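Local atomic coordinates of reticulocyte binding protein (Streptococcus agalactiae COH1, PDB entry 3FAW), a protein that probably hydrolyses alpha-1,6-glucosidic linkages of pullulan and related alpha-glucans, as a cell-wall-anchored pullulanase of group B Streptococcus. Residues V214-P219 / F401-P406; A225-N230 / F322-M327; G293-F298 / G356-K361. One frame throughout, in Å; residues are numbered along the deposited sequence.

All three contacts join segments at the catalytic barrel domain, but with different chemistry. Contacts 1 and 2 both tie the beta domain that carries the carbohydrate-binding module to the barrel domain and are partly buried; contact 3, within the barrel domain, is buried. Contact 1 is almost wholly apolar, with one bridging water and no direct hydrogen bond. Contact 2 is chiefly polar, with backbone and side-chain bonds around a single beta bridge. Contact 3 combines one backbone bond with aromatic packing. Contacts 2 and 3 share the loop between strand 312-315 and helix 367-381 and touch through Val324 CG2 on Met357 SD and a weak hydrogen bond from Gly356 N to Glu326 OE2; contact 1 stands apart.

Contact 1 (V214-P219 / F401-P406); sequences VKILDP and FEDIEP
Ile216 pushes its branched side chain against Asp403 and Ile404, its two branches serving different neighbours. CG2, anti to the carbonyl carbon, is the branch that meets Asp403 CB, at 3.4 Å, while CD1 rests on Ile404 CG1 at 3.8 Å, the two isoleucines crossing at about a right angle. On one flank Val214 crosses Asp403, again at about a right angle, with CG1 by the CB methylene and CG2 3.4 Å from Asp403 OD2. Asp403 OD2 also accepts a hydrogen bond from a water that donates to Lys215 O, and forms a salt bridge with Lys237.

On the other flank Ile404 CD1 fills the hollow between Leu217 O and the ring of Pro219. With CD1 anti to CA (chi2 175°), the isoleucine side chain is extended and meets the proline tip to tip, 3.8 Å from Pro219 CD. Pro219 CB then fits against Phe401, 3.6 Å from CE1, at a slant to the ring. Strand 202-209 backs Ile216 through Tyr205 and Ile207, and Arg209 bonds Asp403 O. The knobs thus join the end of strand 212-216, in the carbohydrate-binding-module beta domain, to helix 399-402 and the turn that follows it in the catalytic domain: an interdomain packing seam of a multidomain pullulanase of the alpha-amylase family.

Contact 2 (A225-N230 / F322-M327); sequences AEWDSN and FYVNEM
Glu326 OE1 is gripped by two donors, Trp227 N at 2.9 Å and a water that also donates to Ala225 O. The amide comes from above the carboxylate plane, 49° out of it. The other oxygen, OE2, takes a weak bond from Gly356 N, so both carboxylate oxygens of the buried Glu326 have partners. A single beta bridge, Asp228 with Asn325, lies at the middle of the contact and joins the loop after strand 212-216 to a loop of the alpha-amylase-type catalytic barrel domain. Glu326 N returns a nearly straight bond to Trp227 O, and Ser229 N bonds Val324 O at 3.0 Å.

With CG anti to the backbone N (chi1 174°), beside the carbonyl carbon, the Trp227 indole lies by Phe322; NE1 bonds Phe322 O at 2.9 Å, on a lone pair in the carbonyl plane. CZ2 of the same indole lies over one face of the Phe322 ring, off toward the rim and 3.6 Å from CE1. Val324 CG1 packs obliquely by Trp227 CD1. At the bridge itself, the Asp228 carboxylate and Asn325 amide stack with planes 7° apart, and OD1 of each closes an Asx turn, to Asn230 N and Met327 N respectively. At the margin, the bent Met327 side chain sets SD 3.7 Å from both CB and CG of Glu226.

Contact 3 (G293-F298 / G356-K361); sequences GTFAAF and GMYSEK
Tyr358 and Phe295 meet in an offset edge-to-face pair: the edge of Tyr358 is turned toward the face of Phe295, with planes at 67°. Tyr358 CB sits over the centre of the same Phe295 face, 3.7 Å from the centroid, as a CH-pi contact. The Tyr358 ring also lays CD1 against Gly293 O at 3.4 Å, near the ring plane. Its hydroxyl is hydrogen-bonded to Tyr321 OH.

Thr294 is the N-cap of helix 295-298, in the barrel domain: OG1 accepts from Ala297 N, and Gln291 O is its second partner. The first helical amide, Phe295 N, instead bonds Tyr358 O, which belongs to the type I turn Gly356-Ser359; the bond is 3.0 Å long and in the carbonyl plane. A water donates to that same oxygen and accepts from Ala296 N, so Tyr358 O reaches Phe295 N directly and Ala296 N through the water. A second water links Gly293 O and Met357 O. Along the side, Glu360 crosses Thr294 at about a right angle, its CG 4.0 Å from Thr294 CG2, while Glu360 OE2 accepts from Gln291 N. Helix 367-381 packs on Phe295 through Leu372 and Leu375.

Contact 1 (V214-P219 / F401-P406)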
ATOM      1  N   VAL A 214     -26.722   3.550 -17.251  1.00 19.20           N
ATOM      2  CA  VAL A 214     -25.823   2.641 -16.538  1.00 18.51           C
ATOM      3  C   VAL A 214     -25.992   2.752 -15.018  1.00 16.79           C
ATOM      4  O   VAL A 214     -26.269   3.828 -14.494  1.00 17.04           O
ATOM      5  CB  VAL A 214     -24.347   2.876 -16.953  1.00 18.97           C
ATOM      6  CG1 VAL A 214     -23.816   4.203 -16.400  1.00 17.82           C
ATOM      7  CG2 VAL A 214     -23.480   1.702 -16.518  1.00 19.78           C
ATOM      8  N   LYS A 215     -25.836   1.625 -14.325  1.00 14.76           N
ATOM      9  CA  LYS A 215     -26.001   1.569 -12.869  1.00 13.61           C
ATOM     10  C   LYS A 215     -24.641   1.594 -12.179  1.00 13.21           C
ATOM     11  O   LYS A 215     -23.796   0.722 -12.427  1.00 13.43           O
ATOM     12  CB  LYS A 215     -26.807   0.328 -12.469  1.00 13.37           C
ATOM     13  CG  LYS A 215     -28.247   0.363 -12.992  1.00 14.26           C
ATOM     14  CD  LYS A 215     -29.009  -0.938 -12.760  1.00 12.38           C
ATOM     15  CE  LYS A 215     -30.390  -0.869 -13.416  1.00 13.89           C
ATOM     16  NZ  LYS A 215     -31.207  -2.098 -13.215  1.00 11.91           N
ATOM     17  N   ILE A 216     -24.435   2.589 -11.315  1.00 12.24           N
ATOM     18  CA  ILE A 216     -23.114   2.845 -10.717  1.00 11.88           C
ATOM     19  C   ILE A 216     -23.085   2.709  -9.189  1.00 12.12           C
ATOM     20  O   ILE A 216     -24.124   2.716  -8.524  1.00 12.36           O
ATOM     21  CB  ILE A 216     -22.533   4.239 -11.154  1.00 10.34           C
ATOM     22  CG1 ILE A 216     -23.309   5.412 -10.542  1.00  9.95           C
ATOM     23  CG2 ILE A 216     -22.526   4.359 -12.681  1.00  9.17           C
ATOM     24  CD1 ILE A 216     -22.860   5.817  -9.158  1.00  8.75           C
ATOM     25  N   LEU A 217     -21.873   2.584  -8.652  1.00 12.42           N
ATOM     26  CA  LEU A 217     -21.646   2.441  -7.213  1.00 12.00           C
ATOM     27  C   LEU A 217     -21.211   3.780  -6.642  1.00 12.71           C
ATOM     28  O   LEU A 217     -20.228   4.358  -7.099  1.00 12.41           O
ATOM     29  CB  LEU A 217     -20.568   1.381  -6.939  1.00 12.57           C
ATOM     30  CG  LEU A 217     -20.000   1.297  -5.515  1.00 11.50           C
ATOM     31  CD1 LEU A 217     -21.119   1.126  -4.493  1.00 14.17           C
ATOM     32  CD2 LEU A 217     -18.979   0.158  -5.388  1.00 10.58           C
ATOM     33  N   ASP A 218     -21.952   4.270  -5.649  1.00 13.49           N
ATOM     34  CA  ASP A 218     -21.602   5.501  -4.941  1.00 13.23           C
ATOM     35  C   ASP A 218     -20.145   5.424  -4.460  1.00 12.58           C
ATOM     36  O   ASP A 218     -19.817   4.586  -3.618  1.00 11.11           O
ATOM     37  CB  ASP A 218     -22.554   5.699  -3.754  1.00 12.23           C
ATOM     38  CG  ASP A 218     -22.401   7.052  -3.083  1.00 12.92           C
ATOM     39  OD1 ASP A 218     -21.506   7.839  -3.466  1.00 12.74           O
ATOM     40  OD2 ASP A 218     -23.188   7.334  -2.154  1.00 12.86           O
ATOM     41  N   PRO A 219     -19.259   6.282  -5.008  1.00 12.75           N
ATOM     42  CA  PRO A 219     -17.863   6.234  -4.564  1.00 12.45           C
ATOM     43  C   PRO A 219     -17.649   6.594  -3.089  1.00 12.78           C
ATOM     44  O   PRO A 219     -16.655   6.178  -2.511  1.00 12.66           O
ATOM     45  CB  PRO A 219     -17.143   7.230  -5.491  1.00 12.18           C
ATOM     46  CG  PRO A 219     -18.188   8.042  -6.115  1.00 14.71           C
ATOM     47  CD  PRO A 219     -19.481   7.293  -6.057  1.00 12.53           C
ATOM     48  N   PHE A 401     -15.603   4.233 -12.058  1.00 12.48           N
ATOM     49  CA  PHE A 401     -15.669   5.692 -12.064  1.00 10.75           C
ATOM     50  C   PHE A 401     -16.034   6.256 -13.441  1.00 10.70           C
ATOM     51  O   PHE A 401     -16.680   7.299 -13.526  1.00 11.15           O
ATOM     52  CB  PHE A 401     -14.338   6.281 -11.596  1.00 10.90           C
ATOM     53  CG  PHE A 401     -14.177   6.305 -10.100  1.00 10.46           C
ATOM     54  CD1 PHE A 401     -14.650   7.373  -9.361  1.00  7.05           C
ATOM     55  CD2 PHE A 401     -13.548   5.262  -9.437  1.00  6.91           C
ATOM     56  CE1 PHE A 401     -14.506   7.402  -7.982  1.00  8.69           C
ATOM     57  CE2 PHE A 401     -13.407   5.281  -8.061  1.00 10.59           C
ATOM     58  CZ  PHE A 401     -13.881   6.356  -7.334  1.00  9.66           C
ATOM     59  N   GLU A 402     -15.635   5.573 -14.513  1.00 11.50           N
ATOM     60  CA  GLU A 402     -15.885   6.075 -15.873  1.00 11.01           C
ATOM     61  C   GLU A 402     -17.377   6.122 -16.199  1.00 11.81           C
ATOM     62  O   GLU A 402     -17.828   7.009 -16.926  1.00 11.60           O
ATOM     63  CB  GLU A 402     -15.143   5.241 -16.921  1.00 10.74           C
ATOM     64  CG  GLU A 402     -14.988   5.924 -18.290  1.00 11.20           C
ATOM     65  CD  GLU A 402     -14.014   7.099 -18.285  1.00 11.31           C
ATOM     66  OE1 GLU A 402     -13.314   7.311 -17.273  1.00 16.93           O
ATOM     67  OE2 GLU A 402     -13.940   7.817 -19.308  1.00 11.47           O
ATOM     68  N   ASP A 403     -18.141   5.175 -15.659  1.00 12.65           N
ATOM     69  CA  ASP A 403     -19.597   5.195 -15.798  1.00 13.19           C
ATOM     70  C   ASP A 403     -20.229   6.420 -15.139  1.00 14.04           C
ATOM     71  O   ASP A 403     -21.260   6.895 -15.593  1.00 11.29           O
ATOM     72  CB  ASP A 403     -20.227   3.941 -15.182  1.00 14.28           C
ATOM     73  CG  ASP A 403     -20.037   2.697 -16.037  1.00 14.40           C
ATOM     74  OD1 ASP A 403     -19.665   2.814 -17.223  1.00  9.92           O
ATOM     75  OD2 ASP A 403     -20.276   1.591 -15.510  1.00 15.90           O
ATOM     76  N   ILE A 404     -19.626   6.914 -14.059  1.00 14.66           N
ATOM     77  CA  ILE A 404     -20.219   8.004 -13.281  1.00 14.20           C
ATOM     78  C   ILE A 404     -20.095   9.321 -14.029  1.00 14.36           C
ATOM     79  O   ILE A 404     -21.076  10.041 -14.206  1.00 15.97           O
ATOM     80  CB  ILE A 404     -19.557   8.145 -11.893  1.00 13.93           C
ATOM     81  CG1 ILE A 404     -19.709   6.845 -11.091  1.00 14.48           C
ATOM     82  CG2 ILE A 404     -20.169   9.321 -11.127  1.00 15.01           C
ATOM     83  CD1 ILE A 404     -18.992   6.851  -9.753  1.00 10.46           C
ATOM     84  N   GLU A 405     -18.873   9.628 -14.454  1.00 15.53           N
ATOM     85  CA  GLU A 405     -18.584  10.833 -15.227  1.00 15.11           C
ATOM     86  C   GLU A 405     -17.461  10.498 -16.196  1.00 14.04           C
ATOM     87  O   GLU A 405     -16.345  10.211 -15.763  1.00 14.39           O
ATOM     88  CB  GLU A 405     -18.168  11.980 -14.300  1.00 14.91           C
ATOM     89  CG  GLU A 405     -17.738  13.277 -15.004  1.00 16.18           C
ATOM     90  CD  GLU A 405     -18.844  13.932 -15.827  1.00 13.17           C
ATOM     91  OE1 GLU A 405     -20.038  13.747 -15.518  1.00 12.08           O
ATOM     92  OE2 GLU A 405     -18.509  14.656 -16.783  1.00 14.12           O
ATOM     93  N   PRO A 406     -17.747  10.519 -17.508  1.00 13.19           N
ATOM     94  CA  PRO A 406     -16.708  10.152 -18.463  1.00 12.87           C
ATOM     95  C   PRO A 406     -15.667  11.256 -18.637  1.00 13.10           C
ATOM     96  O   PRO A 406     -15.951  12.430 -18.378  1.00 13.52           O
ATOM     97  CB  PRO A 406     -17.488   9.925 -19.763  1.00 13.06           C
ATOM     98  CG  PRO A 406     -18.681  10.801 -19.641  1.00 13.83           C
ATOM     99  CD  PRO A 406     -19.013  10.878 -18.173  1.00 12.49           C
TER
HETATM  100  O   HOH W   1     -20.878   1.097 -12.915  1.00 12.69           O

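Contact 2 (A225-N230 / F322-M327)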
ATOM      1  N   ALA A 225     -23.520  -4.107   0.393  1.00 12.78           N
ATOM      2  CA  ALA A 225     -24.151  -5.423   0.473  1.00 12.95           C
ATOM      3  C   ALA A 225     -23.089  -6.503   0.301  1.00 13.27           C
ATOM      4  O   ALA A 225     -22.064  -6.264  -0.338  1.00 13.68           O
ATOM      5  CB  ALA A 225     -25.223  -5.568  -0.599  1.00 11.02           C
ATOM      6  N   GLU A 226     -23.330  -7.679   0.879  1.00 13.52           N
ATOM      7  CA  GLU A 226     -22.434  -8.824   0.691  1.00 13.96           C
ATOM      8  C   GLU A 226     -22.153  -8.999  -0.803  1.00 13.93           C
ATOM      9  O   GLU A 226     -23.069  -8.922  -1.626  1.00 13.69           O
ATOM     10  CB  GLU A 226     -23.001 -10.113   1.318  1.00 14.35           C
ATOM     11  CG  GLU A 226     -24.247 -10.731   0.644  1.00 14.58           C
ATOM     12  CD  GLU A 226     -25.525  -9.915   0.815  1.00  9.99           C
ATOM     13  OE1 GLU A 226     -25.557  -8.980   1.643  1.00 12.19           O
ATOM     14  OE2 GLU A 226     -26.508 -10.215   0.111  1.00 13.16           O
ATOM     15  N   TRP A 227     -20.883  -9.204  -1.141  1.00 14.17           N
ATOM     16  CA  TRP A 227     -20.420  -9.124  -2.531  1.00 14.11           C
ATOM     17  C   TRP A 227     -19.828 -10.448  -3.014  1.00 14.13           C
ATOM     18  O   TRP A 227     -18.991 -11.062  -2.342  1.00 12.99           O
ATOM     19  CB  TRP A 227     -19.402  -7.983  -2.669  1.00 13.48           C
ATOM     20  CG  TRP A 227     -18.726  -7.874  -4.007  1.00 14.33           C
ATOM     21  CD1 TRP A 227     -17.383  -7.917  -4.245  1.00 12.76           C
ATOM     22  CD2 TRP A 227     -19.354  -7.698  -5.287  1.00 14.05           C
ATOM     23  NE1 TRP A 227     -17.137  -7.782  -5.590  1.00 13.48           N
ATOM     24  CE2 TRP A 227     -18.325  -7.646  -6.253  1.00 11.21           C
ATOM     25  CE3 TRP A 227     -20.683  -7.585  -5.712  1.00 13.24           C
ATOM     26  CZ2 TRP A 227     -18.582  -7.484  -7.617  1.00 13.35           C
ATOM     27  CZ3 TRP A 227     -20.938  -7.424  -7.067  1.00 14.17           C
ATOM     28  CH2 TRP A 227     -19.891  -7.375  -8.004  1.00 13.85           C
ATOM     29  N   ASP A 228     -20.295 -10.881  -4.180  1.00 14.91           N
ATOM     30  CA  ASP A 228     -19.767 -12.054  -4.867  1.00 15.06           C
ATOM     31  C   ASP A 228     -19.634 -11.693  -6.342  1.00 14.14           C
ATOM     32  O   ASP A 228     -20.640 -11.563  -7.036  1.00 13.55           O
ATOM     33  CB  ASP A 228     -20.713 -13.254  -4.677  1.00 15.68           C
ATOM     34  CG  ASP A 228     -20.257 -14.497  -5.430  1.00 15.93           C
ATOM     35  OD1 ASP A 228     -19.099 -14.542  -5.897  1.00 17.42           O
ATOM     36  OD2 ASP A 228     -21.068 -15.437  -5.555  1.00 18.03           O
ATOM     37  N   SER A 229     -18.395 -11.530  -6.812  1.00 15.70           N
ATOM     38  CA  SER A 229     -18.141 -11.055  -8.184  1.00 15.94           C
ATOM     39  C   SER A 229     -18.639 -11.998  -9.282  1.00 16.75           C
ATOM     40  O   SER A 229     -18.761 -11.585 -10.439  1.00 17.39           O
ATOM     41  CB  SER A 229     -16.658 -10.723  -8.402  1.00 15.34           C
ATOM     42  OG  SER A 229     -15.812 -11.827  -8.137  1.00 13.12           O
ATOM     43  N   ASN A 230     -18.930 -13.250  -8.929  1.00 17.98           N
ATOM     44  CA  ASN A 230     -19.575 -14.178  -9.862  1.00 17.92           C
ATOM     45  C   ASN A 230     -20.975 -13.723 -10.294  1.00 16.56           C
ATOM     46  O   ASN A 230     -21.458 -14.129 -11.349  1.00 17.05           O
ATOM     47  CB  ASN A 230     -19.656 -15.586  -9.259  1.00 18.75           C
ATOM     48  CG  ASN A 230     -18.311 -16.299  -9.237  1.00 21.90           C
ATOM     49  OD1 ASN A 230     -17.968 -16.957  -8.255  1.00 28.65           O
ATOM     50  ND2 ASN A 230     -17.546 -16.176 -10.322  1.00 20.42           N
ATOM     51  N   PHE A 322     -12.550  -6.255  -5.539  1.00 12.75           N
ATOM     52  CA  PHE A 322     -13.547  -6.726  -6.507  1.00 13.63           C
ATOM     53  C   PHE A 322     -13.594  -8.246  -6.680  1.00 13.92           C
ATOM     54  O   PHE A 322     -14.659  -8.858  -6.557  1.00 14.22           O
ATOM     55  CB  PHE A 322     -13.296  -6.048  -7.865  1.00 14.55           C
ATOM     56  CG  PHE A 322     -14.377  -6.295  -8.889  1.00 14.44           C
ATOM     57  CD1 PHE A 322     -15.465  -5.436  -8.988  1.00 14.69           C
ATOM     58  CD2 PHE A 322     -14.295  -7.375  -9.766  1.00 12.79           C
ATOM     59  CE1 PHE A 322     -16.463  -5.656  -9.937  1.00 15.66           C
ATOM     60  CE2 PHE A 322     -15.285  -7.604 -10.719  1.00  8.77           C
ATOM     61  CZ  PHE A 322     -16.370  -6.743 -10.806  1.00 15.55           C
ATOM     62  N   TYR A 323     -12.451  -8.856  -6.979  1.00 14.06           N
ATOM     63  CA  TYR A 323     -12.411 -10.289  -7.292  1.00 14.61           C
ATOM     64  C   TYR A 323     -12.464 -11.138  -6.022  1.00 13.42           C
ATOM     65  O   TYR A 323     -11.430 -11.491  -5.450  1.00 11.58           O
ATOM     66  CB  TYR A 323     -11.172 -10.626  -8.116  1.00 15.13           C
ATOM     67  CG  TYR A 323     -11.133  -9.932  -9.456  1.00 16.34           C
ATOM     68  CD1 TYR A 323     -10.202  -8.930  -9.713  1.00 19.53           C
ATOM     69  CD2 TYR A 323     -12.025 -10.275 -10.470  1.00 18.44           C
ATOM     70  CE1 TYR A 323     -10.151  -8.287 -10.943  1.00 19.10           C
ATOM     71  CE2 TYR A 323     -11.985  -9.634 -11.711  1.00 18.45           C
ATOM     72  CZ  TYR A 323     -11.044  -8.640 -11.934  1.00 18.00           C
ATOM     73  OH  TYR A 323     -10.988  -7.997 -13.147  1.00 22.42           O
ATOM     74  N   VAL A 324     -13.682 -11.452  -5.591  1.00 12.98           N
ATOM     75  CA  VAL A 324     -13.907 -12.182  -4.345  1.00 12.27           C
ATOM     76  C   VAL A 324     -15.361 -12.660  -4.224  1.00 12.27           C
ATOM     77  O   VAL A 324     -16.274 -12.064  -4.804  1.00 10.95           O
ATOM     78  CB  VAL A 324     -13.576 -11.298  -3.114  1.00 11.78           C
ATOM     79  CG1 VAL A 324     -14.631 -10.208  -2.936  1.00 12.62           C
ATOM     80  CG2 VAL A 324     -13.453 -12.140  -1.846  1.00 10.68           C
ATOM     81  N   ASN A 325     -15.549 -13.741  -3.471  1.00 12.02           N
ATOM     82  CA  ASN A 325     -16.863 -14.194  -3.025  1.00 12.38           C
ATOM     83  C   ASN A 325     -16.857 -14.176  -1.509  1.00 12.37           C
ATOM     84  O   ASN A 325     -16.287 -15.061  -0.865  1.00 13.11           O
ATOM     85  CB  ASN A 325     -17.181 -15.606  -3.531  1.00 12.64           C
ATOM     86  CG  ASN A 325     -18.552 -16.109  -3.068  1.00 14.39           C
ATOM     87  OD1 ASN A 325     -19.329 -15.377  -2.450  1.00 14.56           O
ATOM     88  ND2 ASN A 325     -18.851 -17.363  -3.379  1.00 14.56           N
ATOM     89  N   GLU A 326     -17.486 -13.157  -0.942  1.00 11.45           N
ATOM     90  CA  GLU A 326     -17.466 -12.949   0.503  1.00 13.41           C
ATOM     91  C   GLU A 326     -18.368 -13.935   1.260  1.00 13.71           C
ATOM     92  O   GLU A 326     -18.289 -14.034   2.482  1.00 13.90           O
ATOM     93  CB  GLU A 326     -17.857 -11.504   0.823  1.00 13.70           C
ATOM     94  CG  GLU A 326     -16.907 -10.463   0.226  1.00 12.80           C
ATOM     95  CD  GLU A 326     -17.401  -9.033   0.386  1.00 14.60           C
ATOM     96  OE1 GLU A 326     -18.610  -8.831   0.650  1.00 13.30           O
ATOM     97  OE2 GLU A 326     -16.569  -8.108   0.248  1.00 13.06           O
ATOM     98  N   MET A 327     -19.213 -14.661   0.530  1.00 14.19           N
ATOM     99  CA  MET A 327     -20.075 -15.675   1.125  1.00 16.31           C
ATOM    100  C   MET A 327     -19.399 -17.056   1.229  1.00 16.13           C
ATOM    101  O   MET A 327     -20.005 -17.998   1.735  1.00 16.45           O
ATOM    102  CB  MET A 327     -21.382 -15.772   0.333  1.00 16.52           C
ATOM    103  CG  MET A 327     -22.193 -14.473   0.302  1.00 18.64           C
ATOM    104  SD  MET A 327     -22.516 -13.753   1.934  1.00 22.83           S
ATOM    105  CE  MET A 327     -23.390 -15.090   2.755  1.00 26.27           C
TER
HETATM  106  O   HOH W   2     -19.446  -6.198   0.532  1.00  5.58           O

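Contact 3 (G293-F298 / G356-K361)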
ATOM      1  N   GLY A 293      -9.866 -15.942   9.885  1.00 14.81           N
ATOM      2  CA  GLY A 293      -9.611 -14.943   8.851  1.00 13.77           C
ATOM      3  C   GLY A 293     -10.459 -13.687   8.931  1.00 12.68           C
ATOM      4  O   GLY A 293     -10.655 -13.012   7.924  1.00 12.78           O
ATOM      5  N   THR A 294     -10.952 -13.371  10.128  1.00 11.56           N
ATOM      6  CA  THR A 294     -11.783 -12.189  10.353  1.00 11.67           C
ATOM      7  C   THR A 294     -11.083 -11.202  11.285  1.00 11.64           C
ATOM      8  O   THR A 294     -10.095 -11.551  11.939  1.00 12.55           O
ATOM      9  CB  THR A 294     -13.150 -12.570  10.977  1.00 12.57           C
ATOM     10  OG1 THR A 294     -12.950 -13.154  12.271  1.00  9.53           O
ATOM     11  CG2 THR A 294     -13.917 -13.554  10.082  1.00 13.54           C
ATOM     12  N   PHE A 295     -11.600  -9.971  11.336  1.00 11.38           N
ATOM     13  CA  PHE A 295     -11.133  -8.953  12.286  1.00 11.27           C
ATOM     14  C   PHE A 295     -11.218  -9.459  13.726  1.00 11.65           C
ATOM     15  O   PHE A 295     -10.314  -9.219  14.528  1.00 13.07           O
ATOM     16  CB  PHE A 295     -11.964  -7.660  12.179  1.00 11.63           C
ATOM     17  CG  PHE A 295     -11.864  -6.958  10.844  1.00 10.68           C
ATOM     18  CD1 PHE A 295     -10.629  -6.644  10.293  1.00 11.10           C
ATOM     19  CD2 PHE A 295     -13.013  -6.584  10.155  1.00 11.32           C
ATOM     20  CE1 PHE A 295     -10.538  -5.994   9.068  1.00 12.19           C
ATOM     21  CE2 PHE A 295     -12.928  -5.929   8.934  1.00 12.02           C
ATOM     22  CZ  PHE A 295     -11.686  -5.632   8.392  1.00 11.00           C
ATOM     23  N   ALA A 296     -12.316 -10.146  14.037  1.00 10.40           N
ATOM     24  CA  ALA A 296     -12.583 -10.665  15.381  1.00 11.45           C
ATOM     25  C   ALA A 296     -11.603 -11.765  15.806  1.00 12.52           C
ATOM     26  O   ALA A 296     -11.257 -11.864  16.986  1.00 12.63           O
ATOM     27  CB  ALA A 296     -14.021 -11.176  15.468  1.00 10.49           C
ATOM     28  N   ALA A 297     -11.167 -12.592  14.853  1.00 11.41           N
ATOM     29  CA  ALA A 297     -10.157 -13.623  15.123  1.00 11.50           C
ATOM     30  C   ALA A 297      -8.767 -12.999  15.303  1.00 12.33           C
ATOM     31  O   ALA A 297      -8.011 -13.390  16.202  1.00 11.42           O
ATOM     32  CB  ALA A 297     -10.135 -14.660  13.996  1.00 11.21           C
ATOM     33  N   PHE A 298      -8.438 -12.034  14.444  1.00 11.77           N
ATOM     34  CA  PHE A 298      -7.154 -11.319  14.515  1.00 12.66           C
ATOM     35  C   PHE A 298      -6.874 -10.809  15.932  1.00 12.97           C
ATOM     36  O   PHE A 298      -5.749 -10.918  16.420  1.00 13.96           O
ATOM     37  CB  PHE A 298      -7.142 -10.145  13.523  1.00 11.69           C
ATOM     38  CG  PHE A 298      -5.759  -9.658  13.151  1.00 11.71           C
ATOM     39  CD1 PHE A 298      -5.262  -9.866  11.868  1.00  7.66           C
ATOM     40  CD2 PHE A 298      -4.965  -8.974  14.071  1.00 11.38           C
ATOM     41  CE1 PHE A 298      -3.997  -9.408  11.507  1.00  9.67           C
ATOM     42  CE2 PHE A 298      -3.694  -8.516  13.719  1.00 10.59           C
ATOM     43  CZ  PHE A 298      -3.211  -8.733  12.431  1.00  7.13           C
ATOM     44  N   GLY A 356     -16.277  -7.011   2.917  1.00 12.21           N
ATOM     45  CA  GLY A 356     -17.062  -7.944   3.714  1.00 11.58           C
ATOM     46  C   GLY A 356     -16.346  -9.265   3.990  1.00 12.24           C
ATOM     47  O   GLY A 356     -16.849 -10.087   4.746  1.00 12.48           O
ATOM     48  N   MET A 357     -15.173  -9.470   3.382  1.00 12.51           N
ATOM     49  CA  MET A 357     -14.423 -10.732   3.525  1.00 13.18           C
ATOM     50  C   MET A 357     -13.947 -11.009   4.960  1.00 13.16           C
ATOM     51  O   MET A 357     -13.820 -12.170   5.358  1.00 13.84           O
ATOM     52  CB  MET A 357     -13.214 -10.738   2.583  1.00 13.90           C
ATOM     53  CG  MET A 357     -12.552 -12.111   2.367  1.00 12.56           C
ATOM     54  SD  MET A 357     -13.617 -13.291   1.508  1.00 14.50           S
ATOM     55  CE  MET A 357     -14.250 -14.251   2.881  1.00 16.32           C
ATOM     56  N   TYR A 358     -13.685  -9.948   5.721  1.00 12.10           N
ATOM     57  CA  TYR A 358     -13.137 -10.073   7.073  1.00 12.59           C
ATOM     58  C   TYR A 358     -14.186  -9.874   8.161  1.00 13.89           C
ATOM     59  O   TYR A 358     -13.853  -9.746   9.347  1.00 15.80           O
ATOM     60  CB  TYR A 358     -11.967  -9.101   7.239  1.00 12.16           C
ATOM     61  CG  TYR A 358     -10.995  -9.197   6.090  1.00 11.29           C
ATOM     62  CD1 TYR A 358     -10.496 -10.433   5.683  1.00 13.80           C
ATOM     63  CD2 TYR A 358     -10.594  -8.063   5.385  1.00 13.42           C
ATOM     64  CE1 TYR A 358      -9.618 -10.540   4.626  1.00 13.56           C
ATOM     65  CE2 TYR A 358      -9.706  -8.160   4.328  1.00 11.62           C
ATOM     66  CZ  TYR A 358      -9.225  -9.405   3.951  1.00 11.52           C
ATOM     67  OH  TYR A 358      -8.351  -9.522   2.902  1.00 10.39           O
ATOM     68  N   SER A 359     -15.452  -9.887   7.750  1.00 14.97           N
ATOM     69  CA  SER A 359     -16.581  -9.749   8.660  1.00 15.78           C
ATOM     70  C   SER A 359     -17.216 -11.105   8.932  1.00 16.14           C
ATOM     71  O   SER A 359     -17.338 -11.945   8.032  1.00 15.16           O
ATOM     72  CB  SER A 359     -17.624  -8.802   8.057  1.00 15.93           C
ATOM     73  OG  SER A 359     -18.819  -8.786   8.822  1.00 14.28           O
ATOM     74  N   GLU A 360     -17.627 -11.317  10.177  1.00 17.19           N
ATOM     75  CA  GLU A 360     -18.371 -12.524  10.538  1.00 17.35           C
ATOM     76  C   GLU A 360     -19.797 -12.496   9.976  1.00 17.00           C
ATOM     77  O   GLU A 360     -20.394 -13.546   9.744  1.00 17.30           O
ATOM     78  CB  GLU A 360     -18.382 -12.708  12.055  1.00 18.28           C
ATOM     79  CG  GLU A 360     -17.017 -13.094  12.608  1.00 18.77           C
ATOM     80  CD  GLU A 360     -17.072 -13.520  14.055  1.00 20.72           C
ATOM     81  OE1 GLU A 360     -17.520 -12.706  14.887  1.00 18.43           O
ATOM     82  OE2 GLU A 360     -16.661 -14.661  14.358  1.00 19.61           O
ATOM     83  N   LYS A 361     -20.321 -11.294   9.735  1.00 16.89           N
ATOM     84  CA  LYS A 361     -21.686 -11.114   9.235  1.00 16.72           C
ATOM     85  C   LYS A 361     -21.725 -10.188   8.015  1.00 14.56           C
ATOM     86  O   LYS A 361     -22.221  -9.067   8.106  1.00 13.96           O
ATOM     87  CB  LYS A 361     -22.574 -10.555  10.352  1.00 17.08           C
ATOM     88  CG  LYS A 361     -22.659 -11.451  11.574  0.10 18.73           C
ATOM     89  CD  LYS A 361     -23.709 -10.961  12.555  1.00 21.24           C
ATOM     90  CE  LYS A 361     -25.115 -11.405  12.158  1.00 25.26           C
ATOM     91  NZ  LYS A 361     -26.131 -11.012  13.172  0.10 24.04           N
TER
HETATM   92  O   HOH W   3     -11.378 -14.101   5.643  1.00 10.41           O
HETATM   93  O   HOH W   4     -14.778  -9.768  12.130  1.00 13.43           O